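PDB 3A72: Exo-arabinanase from Penicillium chrysogenum, which probably hydrolyses alpha-1,5-linked L-arabinan from the chain ends as an exo-acting glycoside hydrolase, and is bound here to arabinobiose. Local coordinates for residues V20-L24 with N341-S345; L24-N28 with A38-N42; G290-I294 with T304-C308. All blocks are in the same frame, centred on the assembly; numbering follows the deposited sequence.

Interaction 1 (V20-L24 with N341-S345)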
# COMPACT_ATOMS: atom_id res chain seq x y z
N VAL A 20 -21.63 0.71 1.86
CA VAL A 20 -20.88 0.80 0.59
C VAL A 20 -19.72 1.76 0.76
O VAL A 20 -19.94 2.87 1.28
CB VAL A 20 -21.86 1.26 -0.50
CG1 VAL A 20 -21.14 1.71 -1.77
CG2 VAL A 20 -22.78 0.12 -0.89
N PRO A 21 -18.50 1.39 0.41
CA PRO A 21 -18.12 0.25 -0.41
C PRO A 21 -17.98 -1.08 0.30
O PRO A 21 -17.71 -2.09 -0.36
CB PRO A 21 -16.75 0.70 -0.94
CG PRO A 21 -16.15 1.47 0.19
CD PRO A 21 -17.34 2.29 0.68
N ARG A 22 -18.18 -1.14 1.60
CA ARG A 22 -18.16 -2.33 2.45
C ARG A 22 -16.75 -2.82 2.78
O ARG A 22 -16.41 -3.01 3.95
CB ARG A 22 -19.05 -3.45 1.93
CG ARG A 22 -20.51 -3.03 1.72
CD ARG A 22 -21.42 -4.23 1.54
NE ARG A 22 -22.81 -3.88 1.44
CZ ARG A 22 -23.46 -3.60 0.32
NH1 ARG A 22 -22.82 -3.59 -0.88
NH2 ARG A 22 -24.77 -3.33 0.40
N THR A 23 -15.96 -3.04 1.72
CA THR A 23 -14.54 -3.32 1.85
C THR A 23 -13.83 -2.45 0.83
O THR A 23 -14.39 -2.08 -0.20
CB THR A 23 -14.21 -4.81 1.59
OG1 THR A 23 -14.55 -5.22 0.26
CG2 THR A 23 -14.98 -5.72 2.51
N LEU A 24 -12.57 -2.15 1.10
CA LEU A 24 -11.72 -1.39 0.19
C LEU A 24 -10.28 -1.46 0.67
O LEU A 24 -10.07 -1.68 1.88
CB LEU A 24 -12.14 0.11 0.19
CG LEU A 24 -11.72 0.91 -1.06
CD1 LEU A 24 -12.55 0.53 -2.28
CD2 LEU A 24 -11.83 2.41 -0.78
N ASN A 341 -20.74 -4.12 -4.91
CA ASN A 341 -20.59 -5.56 -4.71
C ASN A 341 -19.15 -5.92 -4.39
O ASN A 341 -18.63 -6.91 -4.92
CB ASN A 341 -21.07 -6.36 -5.95
CG ASN A 341 -22.54 -6.18 -6.22
OD1 ASN A 341 -23.30 -6.68 -5.39
ND2 ASN A 341 -22.85 -5.53 -7.31
N ASN A 342 -18.50 -5.12 -3.54
CA ASN A 342 -17.10 -5.40 -3.24
C ASN A 342 -16.96 -6.64 -2.34
O ASN A 342 -17.81 -6.92 -1.51
CB ASN A 342 -16.45 -4.21 -2.53
CG ASN A 342 -16.12 -3.07 -3.44
OD1 ASN A 342 -16.36 -3.06 -4.66
ND2 ASN A 342 -15.50 -2.04 -2.85
N ARG A 343 -15.83 -7.32 -2.52
CA ARG A 343 -15.38 -8.40 -1.66
C ARG A 343 -13.88 -8.40 -1.65
O ARG A 343 -13.25 -7.78 -2.52
CB ARG A 343 -15.97 -9.77 -2.10
CG ARG A 343 -15.65 -10.07 -3.55
CD ARG A 343 -16.33 -11.39 -3.94
NE ARG A 343 -15.58 -12.58 -3.88
CZ ARG A 343 -14.61 -12.90 -4.74
NH1 ARG A 343 -14.35 -11.97 -5.67
NH2 ARG A 343 -13.87 -13.95 -4.86
N VAL A 344 -13.30 -9.12 -0.70
CA VAL A 344 -11.86 -9.27 -0.61
C VAL A 344 -11.50 -10.63 -1.17
O VAL A 344 -12.00 -11.65 -0.70
CB VAL A 344 -11.36 -9.13 0.84
CG1 VAL A 344 -9.85 -9.13 0.83
CG2 VAL A 344 -11.92 -7.87 1.49
N SER A 345 -10.65 -10.64 -2.20
CA SER A 345 -10.27 -11.86 -2.91
C SER A 345 -8.77 -11.85 -3.18
O SER A 345 -8.09 -10.82 -3.13
CB SER A 345 -11.07 -12.03 -4.17
OG SER A 345 -10.78 -11.07 -5.13
O HOH W 1 -19.94 -3.18 -1.70
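Asn342 lays its side chain across the backbone of Pro21 and Thr23, at the seam where the first and last blades of a six-bladed beta-propeller meet. Residues 20-24 lead into strand 23-30, the innermost strand of the first blade, and residues 341-345 lead into strand 344-350 of the last. Asn342 ND2 donates a hydrogen bond to Thr23 O (2.9 Å) and another to the backbone of Val336, so one amide ties the incoming chain to the last blade. Asn342 CB sits 3.3 Å from Pro21 O. The chain reaches this position through a cis peptide before Pro21 and a gamma turn centred on Arg22, which has positive phi; the turn is marked by a weak hydrogen bond from Thr23 N to Pro21 O (2.9 Å). Thr23 OG1 is hydrogen-bonded to Ala334 O in the last blade. A water bridges the two segments, donating to Pro21 O (2.8 Å) and accepting from Arg22 NH1 and Asn342 N (3.0 Å each). The side chain of Leu24 comes within about 4 Å of a bound arabinofuranose, nearest atoms, which places this seam beside the sugar site. Farther along the other segment the contact turns apolar, with Val344 CG2 3.8 Å from Thr23 CB.

Interaction 2 (L24-N28 with A38-N42). With AHR (alpha-L-arabinofuranose), chain B.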
# COMPACT_ATOMS: atom_id res chain seq x y z
N LEU A 24 -12.57 -2.15 1.10
CA LEU A 24 -11.72 -1.39 0.19
C LEU A 24 -10.28 -1.46 0.67
O LEU A 24 -10.07 -1.68 1.88
CB LEU A 24 -12.14 0.11 0.19
CG LEU A 24 -11.72 0.91 -1.06
CD1 LEU A 24 -12.55 0.53 -2.28
CD2 LEU A 24 -11.83 2.41 -0.78
N TYR A 25 -9.31 -1.24 -0.19
CA TYR A 25 -7.94 -0.95 0.20
C TYR A 25 -7.26 -2.19 0.79
O TYR A 25 -6.99 -2.27 2.00
CB TYR A 25 -7.87 0.25 1.14
CG TYR A 25 -6.55 0.99 1.12
CD1 TYR A 25 -6.46 2.23 0.48
CD2 TYR A 25 -5.39 0.45 1.69
CE1 TYR A 25 -5.25 2.93 0.42
CE2 TYR A 25 -4.18 1.17 1.64
CZ TYR A 25 -4.13 2.38 1.01
OH TYR A 25 -2.96 3.13 0.97
N PRO A 26 -6.99 -3.20 -0.05
CA PRO A 26 -6.38 -4.43 0.45
C PRO A 26 -4.94 -4.21 0.80
O PRO A 26 -4.20 -3.60 0.01
CB PRO A 26 -6.48 -5.37 -0.75
CG PRO A 26 -6.35 -4.43 -1.93
CD PRO A 26 -7.13 -3.20 -1.52
N ARG A 27 -4.47 -4.78 1.89
CA ARG A 27 -3.03 -4.88 2.20
C ARG A 27 -2.80 -6.26 2.79
O ARG A 27 -3.67 -6.88 3.38
CB ARG A 27 -2.55 -3.75 3.11
CG ARG A 27 -2.54 -2.38 2.41
CD ARG A 27 -1.44 -2.30 1.38
NE ARG A 27 -1.31 -0.99 0.75
CZ ARG A 27 -1.89 -0.64 -0.42
NH1 ARG A 27 -2.71 -1.43 -1.06
NH2 ARG A 27 -1.60 0.56 -0.91
N ASN A 28 -1.53 -6.72 2.69
CA ASN A 28 -1.20 -8.04 3.17
C ASN A 28 0.27 -8.06 3.62
O ASN A 28 1.04 -7.13 3.37
CB ASN A 28 -1.55 -9.10 2.12
CG ASN A 28 -0.86 -8.79 0.84
OD1 ASN A 28 0.36 -8.71 0.72
ND2 ASN A 28 -1.55 -8.58 -0.23
N ALA A 38 -3.93 -10.77 5.76
CA ALA A 38 -4.63 -9.81 4.93
C ALA A 38 -5.49 -8.91 5.83
O ALA A 38 -6.05 -9.34 6.83
CB ALA A 38 -5.51 -10.51 3.92
N THR A 39 -5.60 -7.65 5.41
CA THR A 39 -6.48 -6.67 6.02
C THR A 39 -7.01 -5.73 4.95
O THR A 39 -6.65 -5.81 3.75
CB THR A 39 -5.75 -5.91 7.14
OG1 THR A 39 -6.69 -5.16 7.91
CG2 THR A 39 -4.73 -4.93 6.60
N TRP A 40 -7.93 -4.84 5.33
CA TRP A 40 -8.65 -3.96 4.47
C TRP A 40 -9.42 -2.96 5.31
O TRP A 40 -9.62 -3.17 6.51
CB TRP A 40 -9.62 -4.74 3.54
CG TRP A 40 -10.57 -5.61 4.27
CD1 TRP A 40 -11.79 -5.28 4.77
CD2 TRP A 40 -10.35 -6.99 4.63
NE1 TRP A 40 -12.30 -6.40 5.38
CE2 TRP A 40 -11.49 -7.46 5.33
CE3 TRP A 40 -9.33 -7.93 4.40
CZ2 TRP A 40 -11.63 -8.73 5.83
CZ3 TRP A 40 -9.46 -9.22 4.89
CH2 TRP A 40 -10.61 -9.61 5.57
N GLU A 41 -9.85 -1.88 4.70
CA GLU A 41 -10.85 -0.99 5.25
C GLU A 41 -12.19 -1.71 5.32
O GLU A 41 -12.68 -2.23 4.31
CB GLU A 41 -11.03 0.25 4.37
CG GLU A 41 -9.78 1.11 4.23
CD GLU A 41 -9.87 2.22 3.21
OE1 GLU A 41 -10.92 2.33 2.52
OE2 GLU A 41 -8.86 2.96 3.05
N ASN A 42 -12.75 -1.78 6.53
CA ASN A 42 -13.90 -2.63 6.84
C ASN A 42 -15.03 -1.73 7.29
O ASN A 42 -15.00 -1.18 8.43
CB ASN A 42 -13.44 -3.63 7.89
CG ASN A 42 -14.43 -4.75 8.17
OD1 ASN A 42 -15.10 -4.80 9.28
ND2 ASN A 42 -14.60 -5.60 7.30
O5 AHR B . -8.93 4.92 1.22
C5 AHR B . -10.26 5.50 1.28
C4 AHR B . -10.37 6.57 0.22
O4 AHR B . -9.44 7.65 0.56
C3 AHR B . -11.72 7.28 0.26
O3 AHR B . -12.72 6.58 -0.50
C2 AHR B . -11.36 8.60 -0.44
O2 AHR B . -12.24 9.69 -0.07
C1 AHR B . -9.93 8.88 0.04
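Glu41 is the residue most covered here, and its partner across the antiparallel hairpin is Leu24. Their backbones pair both ways, Leu24 N to Glu41 O (3.2 Å) and Glu41 N to Leu24 O (2.8 Å), while Leu24 CD2 lies 3.4 Å from Glu41 OE1. That carboxylate belongs to the glycan pocket: Glu41 OE2 accepts a hydrogen bond from O5 of the arabinofuranose (2.7 Å) and is also bonded to Gln82 N, and OE1 is held by Tyr43. Farther along, Arg27, three residues after Leu24, pairs with Thr39, two before Glu41, through Arg27 N to Thr39 O (3.0 Å) and Thr39 N to Arg27 O (2.9 Å). Between these pairs Tyr25 and Pro26 face Trp40 alone, a beta bulge that puts Leu24 and Arg27 on the same face although three residues apart. This is the inner hairpin of the first propeller blade. Tyr25, Arg27 and Thr39 pack on strand 82-87 of the next blade, and Pro26 and Asn28 on strand 328-333 of the last.

Interaction 3 (G290-I294 with T304-C308)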
# COMPACT_ATOMS: atom_id res chain seq x y z
N GLY A 290 -6.99 -4.46 -15.03
CA GLY A 290 -6.93 -5.79 -14.48
C GLY A 290 -5.65 -6.56 -14.76
O GLY A 290 -5.29 -7.46 -14.00
N THR A 291 -4.95 -6.19 -15.82
CA THR A 291 -3.68 -6.75 -16.22
C THR A 291 -2.59 -6.33 -15.24
O THR A 291 -2.81 -5.57 -14.30
CB THR A 291 -3.37 -6.27 -17.64
OG1 THR A 291 -3.51 -4.87 -17.59
CG2 THR A 291 -4.31 -6.87 -18.66
N LEU A 292 -1.39 -6.85 -15.47
CA LEU A 292 -0.19 -6.45 -14.73
C LEU A 292 0.84 -5.91 -15.69
O LEU A 292 0.79 -6.18 -16.91
CB LEU A 292 0.40 -7.61 -13.92
CG LEU A 292 -0.49 -8.10 -12.76
CD1 LEU A 292 0.03 -9.46 -12.29
CD2 LEU A 292 -0.51 -7.13 -11.61
N PHE A 293 1.82 -5.17 -15.17
CA PHE A 293 2.87 -4.54 -15.95
C PHE A 293 4.20 -4.99 -15.39
O PHE A 293 4.44 -4.83 -14.20
CB PHE A 293 2.70 -3.01 -15.92
CG PHE A 293 1.31 -2.60 -16.31
CD1 PHE A 293 0.96 -2.55 -17.67
CD2 PHE A 293 0.35 -2.36 -15.37
CE1 PHE A 293 -0.35 -2.30 -18.02
CE2 PHE A 293 -0.95 -2.11 -15.74
CZ PHE A 293 -1.30 -2.05 -17.06
N ILE A 294 5.06 -5.55 -16.24
CA ILE A 294 6.31 -6.08 -15.76
C ILE A 294 7.50 -5.42 -16.43
O ILE A 294 7.44 -4.91 -17.56
CB ILE A 294 6.36 -7.62 -15.90
CG1 ILE A 294 6.46 -8.12 -17.37
CG2 ILE A 294 5.17 -8.23 -15.18
CD1 ILE A 294 6.71 -9.60 -17.49
N THR A 304 6.00 -4.47 -20.04
CA THR A 304 5.20 -5.46 -20.75
C THR A 304 3.92 -5.71 -19.99
O THR A 304 3.93 -6.08 -18.81
CB THR A 304 5.94 -6.77 -20.91
OG1 THR A 304 7.17 -6.52 -21.64
CG2 THR A 304 5.13 -7.79 -21.73
N GLU A 305 2.78 -5.53 -20.67
CA GLU A 305 1.46 -5.83 -20.10
C GLU A 305 1.21 -7.32 -20.23
O GLU A 305 1.33 -7.89 -21.33
CB GLU A 305 0.41 -5.04 -20.85
CG GLU A 305 -0.96 -5.10 -20.21
CD GLU A 305 -1.97 -4.09 -20.74
OE1 GLU A 305 -1.72 -3.58 -21.86
OE2 GLU A 305 -2.97 -3.83 -20.08
N ILE A 306 0.82 -7.96 -19.12
CA ILE A 306 0.53 -9.39 -19.11
C ILE A 306 -0.84 -9.62 -18.53
O ILE A 306 -1.35 -8.82 -17.71
CB ILE A 306 1.59 -10.19 -18.31
CG1 ILE A 306 1.58 -9.92 -16.82
CG2 ILE A 306 2.97 -10.02 -18.91
CD1 ILE A 306 2.43 -10.86 -15.99
N PRO A 307 -1.49 -10.74 -18.86
CA PRO A 307 -2.78 -11.05 -18.27
C PRO A 307 -2.68 -11.31 -16.79
O PRO A 307 -1.64 -11.65 -16.23
CB PRO A 307 -3.23 -12.34 -19.01
CG PRO A 307 -2.40 -12.39 -20.24
CD PRO A 307 -1.10 -11.74 -19.91
N CYS A 308 -3.82 -11.19 -16.12
CA CYS A 308 -3.91 -11.49 -14.69
C CYS A 308 -5.32 -12.01 -14.41
O CYS A 308 -6.28 -11.43 -14.85
CB CYS A 308 -3.61 -10.22 -13.91
SG CYS A 308 -3.80 -10.39 -12.11
O HOH W 2 9.12 -4.96 -20.55
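Leu292, Ile294 and Ile306 share one face of an antiparallel hairpin, and Cys308, just past the end of strand 304-306, extends this apolar centre. Ile294 CG2 meets Ile306 CD1 at 3.9 Å, Leu292 CB meets Ile306 CG1 at 3.9 Å, and Leu292 CD1 reaches Cys308 SG, also at 3.9 Å. Two hydrogen-bonded pairs hold the strands in register beneath this row: Leu292 with Ile306 (Leu292 N to Ile306 O 3.0 Å, Ile306 N to Leu292 O 2.8 Å) and Ile294 with Thr304 (2.9 Å both for Ile294 N to Thr304 O and for Thr304 N to Ile294 O). Phe293 and Glu305, the non-hydrogen-bonded pair between them, point to the other face, where Phe293 CE1 lies 3.6 Å from Glu305 CG. Here the contact turns polar. Thr291 OG1 donates to Glu305 OE2 (2.8 Å), tying together residues beyond and within the ladder, and Glu305 OE1 is bonded to Thr262 and Ser260. At the exposed end a water lies 2.7 Å from Thr304 OG1. The pair is the outer hairpin of the fifth propeller blade. Strand 304-306 is its outermost strand, and strand 292-295 joins it to strand 281-285. Leu292 and Cys308 pack against strands 328-333 and 344-350 of the last blade, while Phe293 and Glu305 rest on the loop at Val258.

How the interactions relate
From the N terminus, strand 6-10 pairs with strand 344-350 in the last blade, which closes the propeller ring, and residues 20-24 then open interaction 1. Its partner comes after 316 residues, so this contact closes a loop of nearly the whole chain, across the seam between first and last blades. Interaction 2 starts at the shared Leu24 and closes almost at once, with nine residues between its segments, the hairpin turn and the strand ends beside it. Trp40 packs on both Thr23 and Val344, coupling it to interaction 1. Interaction 3, another nine-residue closure, follows in series, nested inside the loop of interaction 1; its centre lies about 22 to 23 Å from the other two centres, in the fifth blade.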